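Local coordinates for protein oxidoreductase (Corynebacterium diphtheriae, PDB 3K1Y) that probably acts as an FMN-dependent oxidoreductase of the NADPH-dependent FMN reductase family, built on a flavodoxin-like fold and assembled from four chains, at residues 54-57 and 58-61; 109-112 and 113-117; 134-137 and 138-142; 156-160 and 161-165. All blocks are in the same frame, centred on the assembly; numbering follows the deposited sequence.

Contact 1 of 4, residues 54-57 and 58-61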
ATOM      1  N   ILE A  54      12.652 -13.979 -19.653  1.00 29.79           N
ATOM      2  CA  ILE A  54      13.899 -13.545 -19.046  1.00 29.91           C
ATOM      3  C   ILE A  54      13.993 -13.934 -17.564  1.00 28.42           C
ATOM      4  O   ILE A  54      13.258 -13.409 -16.732  1.00 28.11           O
ATOM      5  CB  ILE A  54      14.045 -12.020 -19.157  1.00 30.05           C
ATOM      6  CG1 ILE A  54      13.781 -11.577 -20.599  1.00 32.69           C
ATOM      7  CG2 ILE A  54      15.440 -11.593 -18.708  1.00 30.88           C
ATOM      8  CD1 ILE A  54      14.697 -12.213 -21.620  1.00 31.52           C
ATOM      9  N   GLU A  55      14.891 -14.857 -17.243  1.00 20.76           N
ATOM     10  CA  GLU A  55      15.089 -15.293 -15.860  1.00 20.60           C
ATOM     11  C   GLU A  55      16.092 -14.369 -15.162  1.00 19.43           C
ATOM     12  O   GLU A  55      17.282 -14.371 -15.490  1.00 19.60           O
ATOM     13  CB  GLU A  55      15.605 -16.741 -15.828  1.00 21.53           C
ATOM     14  CG  GLU A  55      14.554 -17.794 -16.155  1.00 25.52           C
ATOM     15  CD  GLU A  55      13.826 -18.293 -14.917  1.00 31.54           C
ATOM     16  OE1 GLU A  55      13.430 -17.451 -14.082  1.00 32.69           O
ATOM     17  OE2 GLU A  55      13.645 -19.526 -14.781  1.00 34.59           O
ATOM     18  N   LEU A  56      15.613 -13.587 -14.202  1.00 18.83           N
ATOM     19  CA  LEU A  56      16.475 -12.655 -13.482  1.00 18.37           C
ATOM     20  C   LEU A  56      17.667 -13.321 -12.793  1.00 18.69           C
ATOM     21  O   LEU A  56      18.738 -12.714 -12.687  1.00 19.45           O
ATOM     22  CB  LEU A  56      15.660 -11.853 -12.458  1.00 16.99           C
ATOM     23  CG  LEU A  56      14.616 -10.892 -13.033  1.00 16.10           C
ATOM     24  CD1 LEU A  56      13.994 -10.055 -11.929  1.00 11.98           C
ATOM     25  CD2 LEU A  56      15.285  -9.985 -14.046  1.00 14.17           C
ATOM     26  N   SER A  57      17.499 -14.565 -12.342  1.00 16.40           N
ATOM     27  CA  SER A  57      18.595 -15.277 -11.674  1.00 18.03           C
ATOM     28  C   SER A  57      19.727 -15.613 -12.647  1.00 19.09           C
ATOM     29  O   SER A  57      20.809 -16.037 -12.239  1.00 19.23           O
ATOM     30  CB  SER A  57      18.084 -16.567 -10.996  1.00 18.65           C
ATOM     31  OG  SER A  57      17.577 -17.508 -11.930  1.00 19.13           O
ATOM     32  N   GLU A  58      19.476 -15.426 -13.937  1.00 23.60           N
ATOM     33  CA  GLU A  58      20.487 -15.700 -14.950  1.00 24.43           C
ATOM     34  C   GLU A  58      21.104 -14.386 -15.420  1.00 24.44           C
ATOM     35  O   GLU A  58      21.938 -14.358 -16.328  1.00 24.54           O
ATOM     36  CB  GLU A  58      19.861 -16.445 -16.132  1.00 24.95           C
ATOM     37  CG  GLU A  58      19.587 -17.922 -15.866  1.00 28.56           C
ATOM     38  CD  GLU A  58      18.713 -18.549 -16.933  1.00 32.13           C
ATOM     39  OE1 GLU A  58      18.885 -18.203 -18.123  1.00 34.68           O
ATOM     40  OE2 GLU A  58      17.859 -19.393 -16.583  1.00 34.47           O
ATOM     41  N   LEU A  59      20.695 -13.298 -14.782  1.00 18.51           N
ATOM     42  CA  LEU A  59      21.200 -11.983 -15.128  1.00 18.76           C
ATOM     43  C   LEU A  59      21.873 -11.312 -13.938  1.00 18.79           C
ATOM     44  O   LEU A  59      22.187 -10.123 -13.993  1.00 18.07           O
ATOM     45  CB  LEU A  59      20.056 -11.088 -15.601  1.00 18.78           C
ATOM     46  CG  LEU A  59      19.368 -11.390 -16.925  1.00 20.02           C
ATOM     47  CD1 LEU A  59      18.393 -10.257 -17.209  1.00 21.26           C
ATOM     48  CD2 LEU A  59      20.384 -11.503 -18.045  1.00 19.76           C
ATOM     49  N   ILE A  60      22.093 -12.061 -12.865  1.00 27.38           N
ATOM     50  CA  ILE A  60      22.694 -11.469 -11.679  1.00 28.58           C
ATOM     51  C   ILE A  60      23.964 -10.661 -11.976  1.00 29.60           C
ATOM     52  O   ILE A  60      24.070  -9.503 -11.578  1.00 29.74           O
ATOM     53  CB  ILE A  60      22.960 -12.543 -10.616  1.00 29.60           C
ATOM     54  CG1 ILE A  60      21.634 -13.218 -10.239  1.00 28.98           C
ATOM     55  CG2 ILE A  60      23.572 -11.905  -9.380  1.00 31.09           C
ATOM     56  CD1 ILE A  60      21.767 -14.377  -9.280  1.00 26.69           C
ATOM     57  N   PRO A  61      24.941 -11.251 -12.681  1.00 21.29           N
ATOM     58  CA  PRO A  61      26.159 -10.490 -12.983  1.00 22.18           C
ATOM     59  C   PRO A  61      25.940  -9.273 -13.887  1.00 21.79           C
ATOM     60  O   PRO A  61      26.560  -8.233 -13.683  1.00 23.16           O
ATOM     61  CB  PRO A  61      27.081 -11.531 -13.615  1.00 22.75           C
ATOM     62  CG  PRO A  61      26.132 -12.549 -14.171  1.00 22.72           C
ATOM     63  CD  PRO A  61      25.081 -12.655 -13.100  1.00 21.64           C
TER
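Two successive backbone hydrogen bonds turn the chain here: Glu58 N donates to Glu55 O at 2.9 Å, and Leu59 N to Leu56 O at the same length, two i to i+3 bonds that make a 3-10 turn. Over this turn the carboxylate oxygen OE2 of Glu58 reaches back along an extended chain to rest 3.6 Å from Glu55 CB. The two carboxylates stay apart, OE2 to OE2 4.6 Å, with their planes 54° askew. Glu55 bends at chi2 (-90°), and its OE2 forms a salt bridge with Arg28, which probably offsets the nearby negative charge; Glu58 is exposed, as suits a charged residue on a turn. Apolar residues take the buried side: Leu59 CD1 meets Ile54 CG2 at 3.6 Å, and both side chains lean on Ile79 of helix 74-85. Ile60 lays CD1 3.5 Å from Ser57 O and also packs on Met64 of the second subunit. The whole is a strand-to-helix connection of the flavodoxin-like fold, in which edge strand 49-55 passes through a 3-10 turn, with Leu59 at the N-cap position, into helix 60-63.

Contact 2 of 4, residues 109-112 and 113-117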
ATOM      1  N   ASP A 109      14.580  -1.007 -11.564  1.00 19.77           N
ATOM      2  CA  ASP A 109      15.380   0.177 -11.259  1.00 20.94           C
ATOM      3  C   ASP A 109      16.327   0.502 -12.417  1.00 22.33           C
ATOM      4  O   ASP A 109      16.577   1.665 -12.730  1.00 21.98           O
ATOM      5  CB  ASP A 109      16.230  -0.034  -9.998  1.00 19.94           C
ATOM      6  CG  ASP A 109      15.398  -0.231  -8.748  1.00 19.45           C
ATOM      7  OD1 ASP A 109      14.256   0.273  -8.692  1.00 19.13           O
ATOM      8  OD2 ASP A 109      15.902  -0.875  -7.809  1.00 18.25           O
ATOM      9  N   ILE A 110      16.848  -0.546 -13.045  1.00 25.18           N
ATOM     10  CA  ILE A 110      17.811  -0.421 -14.135  1.00 25.36           C
ATOM     11  C   ILE A 110      17.258   0.114 -15.455  1.00 26.37           C
ATOM     12  O   ILE A 110      18.012   0.618 -16.282  1.00 27.67           O
ATOM     13  CB  ILE A 110      18.514  -1.804 -14.374  1.00 25.04           C
ATOM     14  CG1 ILE A 110      20.017  -1.642 -14.215  1.00 24.89           C
ATOM     15  CG2 ILE A 110      18.185  -2.375 -15.750  1.00 24.59           C
ATOM     16  CD1 ILE A 110      20.442  -1.243 -12.816  1.00 30.43           C
ATOM     17  N   LEU A 111      15.947   0.008 -15.646  1.00 16.68           N
ATOM     18  CA  LEU A 111      15.305   0.451 -16.888  1.00 17.45           C
ATOM     19  C   LEU A 111      15.257   1.963 -17.062  1.00 19.26           C
ATOM     20  O   LEU A 111      15.349   2.707 -16.085  1.00 19.92           O
ATOM     21  CB  LEU A 111      13.876  -0.093 -16.954  1.00 16.31           C
ATOM     22  CG  LEU A 111      13.670  -1.598 -16.751  1.00 13.88           C
ATOM     23  CD1 LEU A 111      12.172  -1.879 -16.678  1.00 11.11           C
ATOM     24  CD2 LEU A 111      14.324  -2.396 -17.885  1.00  7.26           C
ATOM     25  N   ASP A 112      15.124   2.412 -18.310  1.00 22.60           N
ATOM     26  CA  ASP A 112      15.019   3.842 -18.589  1.00 25.62           C
ATOM     27  C   ASP A 112      13.703   4.314 -17.976  1.00 26.12           C
ATOM     28  O   ASP A 112      12.807   3.514 -17.710  1.00 24.93           O
ATOM     29  CB  ASP A 112      14.970   4.137 -20.097  1.00 26.94           C
ATOM     30  CG  ASP A 112      16.276   3.841 -20.809  1.00 31.47           C
ATOM     31  OD1 ASP A 112      17.353   4.055 -20.206  1.00 35.20           O
ATOM     32  OD2 ASP A 112      16.224   3.415 -21.987  1.00 34.12           O
ATOM     33  N   THR A 113      13.577   5.616 -17.773  1.00 31.70           N
ATOM     34  CA  THR A 113      12.362   6.168 -17.201  1.00 33.29           C
ATOM     35  C   THR A 113      11.129   5.728 -17.984  1.00 32.53           C
ATOM     36  O   THR A 113      10.123   5.330 -17.399  1.00 31.31           O
ATOM     37  CB  THR A 113      12.406   7.718 -17.191  1.00 35.28           C
ATOM     38  OG1 THR A 113      13.534   8.162 -16.425  1.00 37.67           O
ATOM     39  CG2 THR A 113      11.134   8.287 -16.576  1.00 36.77           C
ATOM     40  N   ASP A 114      11.224   5.788 -19.307  1.00 32.81           N
ATOM     41  CA  ASP A 114      10.109   5.445 -20.188  1.00 33.12           C
ATOM     42  C   ASP A 114      10.187   4.089 -20.890  1.00 30.95           C
ATOM     43  O   ASP A 114       9.603   3.908 -21.959  1.00 31.23           O
ATOM     44  CB  ASP A 114       9.959   6.536 -21.244  1.00 36.00           C
ATOM     45  CG  ASP A 114      11.279   6.881 -21.908  1.00 42.73           C
ATOM     46  OD1 ASP A 114      12.055   5.948 -22.222  1.00 48.82           O
ATOM     47  OD2 ASP A 114      11.539   8.087 -22.123  1.00 51.66           O
ATOM     48  N   ALA A 115      10.890   3.138 -20.286  1.00 22.77           N
ATOM     49  CA  ALA A 115      11.045   1.810 -20.877  1.00 20.28           C
ATOM     50  C   ALA A 115       9.717   1.072 -21.103  1.00 18.35           C
ATOM     51  O   ALA A 115       9.542   0.389 -22.115  1.00 17.87           O
ATOM     52  CB  ALA A 115      11.964   0.964 -20.002  1.00 19.02           C
ATOM     53  N   LEU A 116       8.784   1.233 -20.168  1.00 21.89           N
ATOM     54  CA  LEU A 116       7.495   0.559 -20.240  1.00 18.84           C
ATOM     55  C   LEU A 116       6.265   1.462 -20.373  1.00 18.82           C
ATOM     56  O   LEU A 116       5.202   1.138 -19.845  1.00 18.65           O
ATOM     57  CB  LEU A 116       7.329  -0.320 -19.002  1.00 16.83           C
ATOM     58  CG  LEU A 116       8.371  -1.409 -18.789  1.00 13.08           C
ATOM     59  CD1 LEU A 116       8.246  -2.001 -17.376  1.00  7.00           C
ATOM     60  CD2 LEU A 116       8.177  -2.468 -19.849  1.00 13.78           C
ATOM     61  N   THR A 117       6.383   2.582 -21.075  1.00 11.19           N
ATOM     62  CA  THR A 117       5.232   3.469 -21.222  1.00 12.22           C
ATOM     63  C   THR A 117       4.176   2.868 -22.147  1.00 11.84           C
ATOM     64  O   THR A 117       4.481   2.484 -23.277  1.00 11.36           O
ATOM     65  CB  THR A 117       5.647   4.840 -21.791  1.00 14.32           C
ATOM     66  OG1 THR A 117       6.611   5.446 -20.918  1.00 14.69           O
ATOM     67  CG2 THR A 117       4.425   5.755 -21.922  1.00 13.53           C
TER
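Leu111 meets Ala115 and Leu116 through different parts of its side chain. Its CB lies 3.8 Å from Ala115 CB, a van der Waals contact that the small alanine permits. CG then turns beside the backbone N, opposite the carbonyl carbon (chi1 -52°), and with chi2 extended at 173° it sends CD1 on to Leu116. There the two CD1 methyls, of Leu111 and Leu116, stand 4.0 Å apart as the side chains cross at a slant. Both leucines are buried, a place that suits their apolar branches, and both pack on Leu83 of helix 74-85. At the other end of the residue, Leu111 O accepts a hydrogen bond from Lys97 NZ of the second subunit.

The backbone is folded to allow this by a type I beta turn from Asp112 to Ala115. Ala115 N donates to Asp112 O at 3.2 Å, a fairly straight bond at 164°. The Ala115 methyl lies 3.5 Å from the same oxygen. On the solvent side of the turn are Asp112, Thr113 and Asp114, polar residues fitted to an exposed bend; Asp114 OD1 comes 4.0 Å from Asp112 CB, while the carboxylates themselves do not touch. A second type I turn, from Asp114 to Thr117, carries the chain onward.

Ala115 O accepts a hydrogen bond from Ser84 OG of helix 74-85, so the double turn lies against that helix while it joins helix 102-110 to strand 120-127.

Contact 3 of 4, residues 134-137 and 138-142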
ATOM      1  N   LEU A 134      -2.282  -9.680  -1.637  1.00 18.91           N
ATOM      2  CA  LEU A 134      -2.390  -8.242  -1.913  1.00 18.51           C
ATOM      3  C   LEU A 134      -1.041  -7.613  -2.274  1.00 18.32           C
ATOM      4  O   LEU A 134      -0.923  -6.389  -2.379  1.00 18.56           O
ATOM      5  CB  LEU A 134      -3.019  -7.486  -0.727  1.00 17.82           C
ATOM      6  CG  LEU A 134      -4.476  -7.794  -0.337  1.00 18.19           C
ATOM      7  CD1 LEU A 134      -4.895  -6.888   0.804  1.00 16.54           C
ATOM      8  CD2 LEU A 134      -5.401  -7.589  -1.515  1.00 19.63           C
ATOM      9  N   VAL A 135      -0.021  -8.443  -2.458  1.00 20.88           N
ATOM     10  CA  VAL A 135       1.280  -7.923  -2.853  1.00 20.92           C
ATOM     11  C   VAL A 135       1.132  -7.399  -4.279  1.00 21.13           C
ATOM     12  O   VAL A 135       1.915  -6.574  -4.735  1.00 22.17           O
ATOM     13  CB  VAL A 135       2.375  -9.009  -2.839  1.00 21.17           C
ATOM     14  CG1 VAL A 135       2.062 -10.085  -3.875  1.00 21.54           C
ATOM     15  CG2 VAL A 135       3.719  -8.376  -3.126  1.00 23.26           C
ATOM     16  N   LEU A 136       0.118  -7.888  -4.983  1.00 13.56           N
ATOM     17  CA  LEU A 136      -0.131  -7.437  -6.345  1.00 13.98           C
ATOM     18  C   LEU A 136      -0.609  -5.987  -6.384  1.00 13.96           C
ATOM     19  O   LEU A 136       0.024  -5.132  -7.007  1.00 14.51           O
ATOM     20  CB  LEU A 136      -1.171  -8.325  -7.027  1.00 14.27           C
ATOM     21  CG  LEU A 136      -0.755  -9.761  -7.366  1.00 15.28           C
ATOM     22  CD1 LEU A 136      -1.879 -10.451  -8.135  1.00 15.46           C
ATOM     23  CD2 LEU A 136       0.522  -9.745  -8.200  1.00 12.01           C
ATOM     24  N   ASP A 137      -1.717  -5.709  -5.703  1.00 21.53           N
ATOM     25  CA  ASP A 137      -2.293  -4.366  -5.711  1.00 22.47           C
ATOM     26  C   ASP A 137      -1.628  -3.279  -4.892  1.00 21.91           C
ATOM     27  O   ASP A 137      -1.957  -2.106  -5.056  1.00 22.23           O
ATOM     28  CB  ASP A 137      -3.767  -4.424  -5.330  1.00 23.26           C
ATOM     29  CG  ASP A 137      -4.603  -5.057  -6.405  1.00 25.92           C
ATOM     30  OD1 ASP A 137      -4.220  -4.920  -7.586  1.00 25.52           O
ATOM     31  OD2 ASP A 137      -5.638  -5.679  -6.077  1.00 31.76           O
ATOM     32  N   TYR A 138      -0.690  -3.652  -4.028  1.00 18.05           N
ATOM     33  CA  TYR A 138      -0.015  -2.670  -3.192  1.00 18.02           C
ATOM     34  C   TYR A 138       1.479  -2.528  -3.430  1.00 17.97           C
ATOM     35  O   TYR A 138       2.099  -1.605  -2.902  1.00 18.61           O
ATOM     36  CB  TYR A 138      -0.281  -2.993  -1.721  1.00 18.07           C
ATOM     37  CG  TYR A 138      -1.704  -2.717  -1.317  1.00 18.56           C
ATOM     38  CD1 TYR A 138      -2.190  -1.417  -1.279  1.00 17.79           C
ATOM     39  CD2 TYR A 138      -2.578  -3.755  -1.023  1.00 20.67           C
ATOM     40  CE1 TYR A 138      -3.516  -1.153  -0.966  1.00 21.25           C
ATOM     41  CE2 TYR A 138      -3.913  -3.501  -0.704  1.00 22.23           C
ATOM     42  CZ  TYR A 138      -4.370  -2.198  -0.683  1.00 22.26           C
ATOM     43  OH  TYR A 138      -5.689  -1.937  -0.411  1.00 25.60           O
ATOM     44  N   ALA A 139       2.061  -3.438  -4.213  1.00 13.98           N
ATOM     45  CA  ALA A 139       3.488  -3.382  -4.513  1.00 12.85           C
ATOM     46  C   ALA A 139       3.785  -3.428  -6.016  1.00 12.50           C
ATOM     47  O   ALA A 139       4.449  -2.530  -6.532  1.00 11.83           O
ATOM     48  CB  ALA A 139       4.230  -4.508  -3.789  1.00 12.69           C
ATOM     49  N   LEU A 140       3.303  -4.452  -6.726  1.00 20.63           N
ATOM     50  CA  LEU A 140       3.569  -4.546  -8.171  1.00 19.39           C
ATOM     51  C   LEU A 140       2.786  -3.568  -9.024  1.00 18.74           C
ATOM     52  O   LEU A 140       3.325  -2.972  -9.966  1.00 19.72           O
ATOM     53  CB  LEU A 140       3.302  -5.951  -8.704  1.00 19.76           C
ATOM     54  CG  LEU A 140       4.379  -6.982  -8.380  1.00 20.11           C
ATOM     55  CD1 LEU A 140       4.136  -7.520  -6.978  1.00 20.51           C
ATOM     56  CD2 LEU A 140       4.334  -8.104  -9.404  1.00 17.80           C
ATOM     57  N   ARG A 141       1.512  -3.408  -8.706  1.00 13.24           N
ATOM     58  CA  ARG A 141       0.664  -2.505  -9.458  1.00 13.21           C
ATOM     59  C   ARG A 141       1.219  -1.079  -9.369  1.00 13.61           C
ATOM     60  O   ARG A 141       1.505  -0.446 -10.384  1.00 14.97           O
ATOM     61  CB  ARG A 141      -0.768  -2.589  -8.914  1.00 13.10           C
ATOM     62  CG  ARG A 141      -1.800  -1.868  -9.756  1.00 13.37           C
ATOM     63  CD  ARG A 141      -3.108  -2.642  -9.797  1.00 14.14           C
ATOM     64  NE  ARG A 141      -3.590  -2.659 -11.172  1.00 21.96           N
ATOM     65  CZ  ARG A 141      -4.036  -3.734 -11.804  1.00 20.66           C
ATOM     66  NH1 ARG A 141      -4.080  -4.910 -11.189  1.00 17.12           N
ATOM     67  NH2 ARG A 141      -4.407  -3.631 -13.070  1.00 25.51           N
ATOM     68  N   PRO A 142       1.404  -0.563  -8.154  1.00  7.92           N
ATOM     69  CA  PRO A 142       1.936   0.804  -8.056  1.00  9.79           C
ATOM     70  C   PRO A 142       3.244   0.978  -8.836  1.00 10.77           C
ATOM     71  O   PRO A 142       3.482   2.028  -9.427  1.00 12.61           O
ATOM     72  CB  PRO A 142       2.137   0.996  -6.556  1.00  9.26           C
ATOM     73  CG  PRO A 142       1.064   0.085  -5.955  1.00  8.65           C
ATOM     74  CD  PRO A 142       1.191  -1.150  -6.820  1.00  6.86           C
TER
HETATM   75  O   HOH W   1      -3.994  -6.999  -9.091  1.00 33.01           O
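Leu134 and Tyr138 run alongside each other in the same direction, with Leu134 CB in the plane of the tyrosine ring, 3.8 Å from its CD2 edge. Leu134 CD1 follows the ring to CE2. Tyr138 is thus met at its edge by the leucine, while its ring meets the nearly parallel ring of Tyr138 from the fourth subunit; a flat aromatic suits such an interface. Inward, Val135 and Leu140 slant across each other, CG2 to CD1 4.0 Å, and face strand 120-127. Asp137 and Arg141 are also neighbours along their length, their carboxylate and guanidinium planes 50° apart. Backbone bonds widen into a pi-type turn: Leu140 N donates to Val135 O at 3.2 Å, and Arg141 N to Leu136 O at 2.8 Å, both five residues back. Pro142 has no N-H to give the turn before it, and the helix is kinked there. Arg141, bent at chi2 and chi3, faces Asp137 OD1 with NH1 through a long salt bridge of 3.6 Å and through a water that donates to OD1 at 2.6 Å and accepts a weak bond from NH1. Its NH2 hydrogen-bonds Val152 O of strand 150-159, and the carboxylate probably balances part of the positive charge of this buried arginine.

Contact 4 of 4, residues 156-160 and 161-165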
ATOM      1  N   VAL A 156      -2.494 -12.040 -11.097  1.00 21.22           N
ATOM      2  CA  VAL A 156      -2.435 -13.475 -10.878  1.00 21.52           C
ATOM      3  C   VAL A 156      -1.554 -13.863  -9.698  1.00 21.31           C
ATOM      4  O   VAL A 156      -0.327 -13.826  -9.798  1.00 21.78           O
ATOM      5  CB  VAL A 156      -1.902 -14.191 -12.130  1.00 22.02           C
ATOM      6  CG1 VAL A 156      -1.919 -15.692 -11.921  1.00 21.66           C
ATOM      7  CG2 VAL A 156      -2.735 -13.815 -13.329  1.00 22.79           C
ATOM      8  N   PHE A 157      -2.174 -14.237  -8.585  1.00 13.64           N
ATOM      9  CA  PHE A 157      -1.412 -14.666  -7.421  1.00 12.38           C
ATOM     10  C   PHE A 157      -1.596 -16.166  -7.222  1.00 13.10           C
ATOM     11  O   PHE A 157      -2.671 -16.631  -6.862  1.00 12.41           O
ATOM     12  CB  PHE A 157      -1.855 -13.948  -6.148  1.00 11.71           C
ATOM     13  CG  PHE A 157      -0.944 -14.198  -4.980  1.00 11.64           C
ATOM     14  CD1 PHE A 157       0.208 -13.436  -4.808  1.00 11.87           C
ATOM     15  CD2 PHE A 157      -1.210 -15.230  -4.080  1.00 12.30           C
ATOM     16  CE1 PHE A 157       1.096 -13.693  -3.753  1.00 14.88           C
ATOM     17  CE2 PHE A 157      -0.337 -15.502  -3.022  1.00 16.74           C
ATOM     18  CZ  PHE A 157       0.824 -14.730  -2.857  1.00 16.65           C
ATOM     19  N   ALA A 158      -0.531 -16.921  -7.454  1.00 14.29           N
ATOM     20  CA  ALA A 158      -0.584 -18.363  -7.307  1.00 16.41           C
ATOM     21  C   ALA A 158      -0.114 -18.844  -5.944  1.00 17.31           C
ATOM     22  O   ALA A 158       1.047 -18.675  -5.572  1.00 16.99           O
ATOM     23  CB  ALA A 158       0.239 -19.032  -8.401  1.00 16.46           C
ATOM     24  N   ALA A 159      -1.040 -19.435  -5.201  1.00 11.56           N
ATOM     25  CA  ALA A 159      -0.742 -20.007  -3.894  1.00 13.65           C
ATOM     26  C   ALA A 159      -0.663 -21.492  -4.216  1.00 16.07           C
ATOM     27  O   ALA A 159      -1.666 -22.106  -4.554  1.00 16.61           O
ATOM     28  CB  ALA A 159      -1.874 -19.728  -2.936  1.00 12.66           C
ATOM     29  N   THR A 160       0.529 -22.064  -4.140  1.00 27.31           N
ATOM     30  CA  THR A 160       0.709 -23.474  -4.476  1.00 30.98           C
ATOM     31  C   THR A 160      -0.091 -24.447  -3.608  1.00 32.47           C
ATOM     32  O   THR A 160      -0.503 -25.509  -4.076  1.00 33.26           O
ATOM     33  CB  THR A 160       2.191 -23.862  -4.401  1.00 31.19           C
ATOM     34  OG1 THR A 160       2.634 -23.797  -3.038  1.00 31.48           O
ATOM     35  CG2 THR A 160       3.022 -22.909  -5.253  1.00 35.80           C
ATOM     36  N   GLU A 161      -0.315 -24.076  -2.352  1.00 31.88           N
ATOM     37  CA  GLU A 161      -1.055 -24.922  -1.424  1.00 34.54           C
ATOM     38  C   GLU A 161      -2.522 -25.057  -1.815  1.00 36.02           C
ATOM     39  O   GLU A 161      -3.246 -25.882  -1.257  1.00 36.29           O
ATOM     40  CB  GLU A 161      -0.951 -24.365  -0.002  1.00 33.69           C
ATOM     41  CG  GLU A 161       0.472 -24.174   0.482  1.00 33.42           C
ATOM     42  CD  GLU A 161       0.540 -23.707   1.921  1.00 36.48           C
ATOM     43  OE1 GLU A 161      -0.266 -22.835   2.314  1.00 35.66           O
ATOM     44  OE2 GLU A 161       1.412 -24.204   2.661  1.00 36.36           O
ATOM     45  N   ASP A 162      -2.960 -24.251  -2.773  1.00 33.91           N
ATOM     46  CA  ASP A 162      -4.344 -24.312  -3.211  1.00 36.00           C
ATOM     47  C   ASP A 162      -4.501 -24.781  -4.655  1.00 37.81           C
ATOM     48  O   ASP A 162      -5.420 -24.351  -5.347  1.00 39.26           O
ATOM     49  CB  ASP A 162      -5.014 -22.947  -3.040  1.00 34.77           C
ATOM     50  CG  ASP A 162      -4.929 -22.432  -1.616  1.00 35.40           C
ATOM     51  OD1 ASP A 162      -5.055 -23.252  -0.678  1.00 37.66           O
ATOM     52  OD2 ASP A 162      -4.750 -21.207  -1.430  1.00 33.72           O
ATOM     53  N   PHE A 163      -3.605 -25.649  -5.122  1.00 36.38           N
ATOM     54  CA  PHE A 163      -3.727 -26.165  -6.490  1.00 39.05           C
ATOM     55  C   PHE A 163      -4.627 -27.402  -6.491  1.00 41.59           C
ATOM     56  O   PHE A 163      -4.879 -27.997  -5.440  1.00 42.58           O
ATOM     57  CB  PHE A 163      -2.354 -26.533  -7.082  1.00 39.24           C
ATOM     58  CG  PHE A 163      -1.531 -25.345  -7.515  1.00 37.44           C
ATOM     59  CD1 PHE A 163      -2.109 -24.084  -7.657  1.00 36.88           C
ATOM     60  CD2 PHE A 163      -0.175 -25.489  -7.798  1.00 37.25           C
ATOM     61  CE1 PHE A 163      -1.348 -22.991  -8.072  1.00 35.08           C
ATOM     62  CE2 PHE A 163       0.597 -24.397  -8.216  1.00 34.29           C
ATOM     63  CZ  PHE A 163       0.008 -23.148  -8.352  1.00 33.32           C
ATOM     64  N   GLY A 164      -5.117 -27.777  -7.667  1.00 39.18           N
ATOM     65  CA  GLY A 164      -5.978 -28.941  -7.778  1.00 42.00           C
ATOM     66  C   GLY A 164      -7.297 -28.810  -7.036  1.00 43.36           C
ATOM     67  O   GLY A 164      -7.418 -28.020  -6.096  1.00 42.45           O
ATOM     68  N   GLY A 165      -8.288 -29.590  -7.458  1.00 46.51           N
ATOM     69  CA  GLY A 165      -9.590 -29.549  -6.817  1.00 47.38           C
ATOM     70  C   GLY A 165     -10.463 -28.411  -7.315  1.00 46.89           C
ATOM     71  O   GLY A 165     -10.183 -27.822  -8.360  1.00 47.57           O
TER
HETATM   72  O   HOH W   2      -1.973 -28.058  -3.549  1.00 41.18           O
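A chi1 of -76° sets Phe163 CG beside the backbone N, anti to the carbonyl carbon, and chi2 of -15° turns the ring so that one face lies against Thr160. Thr160 CA stands 3.8 Å from the ring centroid, only 10° off the normal, making a CH-pi contact. From the edge, near the ring plane, Ala158 CB approaches CZ at 4.1 Å; alanine is small enough to leave room for the ring. The Thr160 methyl CG2 adds a further touch at CE2.

Beside the ring the backbone makes a tight bend at the end of strand 150-159, an edge strand of the parallel sheet in this flavodoxin-like fold, on the way to helix 165-188. Asp162 N donates to Ala159 O at 3.1 Å, and Phe163 N to Thr160 O at 3.3 Å. Thr160 O is gripped a second time by a water that donates to it at 3.0 Å, and the same water makes a weak bond to Phe163 O. Polar Glu161 and Asp162 suit the outer part of the bend, and Asp162 OD2 lies 3.6 Å from the methyl CB of Ala159, which also touches Ala130.

How the contacts relate
All four contacts are local turns or a helical segment within one flavodoxin-like chain. Contacts 1 and 4 start from the two outermost strands of the parallel sheet, 49-55 and 150-159, with centres about 25 Å apart. Contacts 3 and 4 touch: Leu136 CD1 packs against Val156 N at 3.4 Å, and Val135 CG1 meets Phe157 CE1 at 3.7 Å, where helix 135-146 packs on strand 150-159, the next element of the same beta-alpha-beta unit. Contact 2 lies about 31 Å from contact 4, centre to centre. Contacts 1, 2 and 3 each reach neighbouring subunits. A sulfate ion, probably from the crystallisation liquor, lies about 4 Å from the Thr113 side chain, and one about 5 Å from that of Glu161.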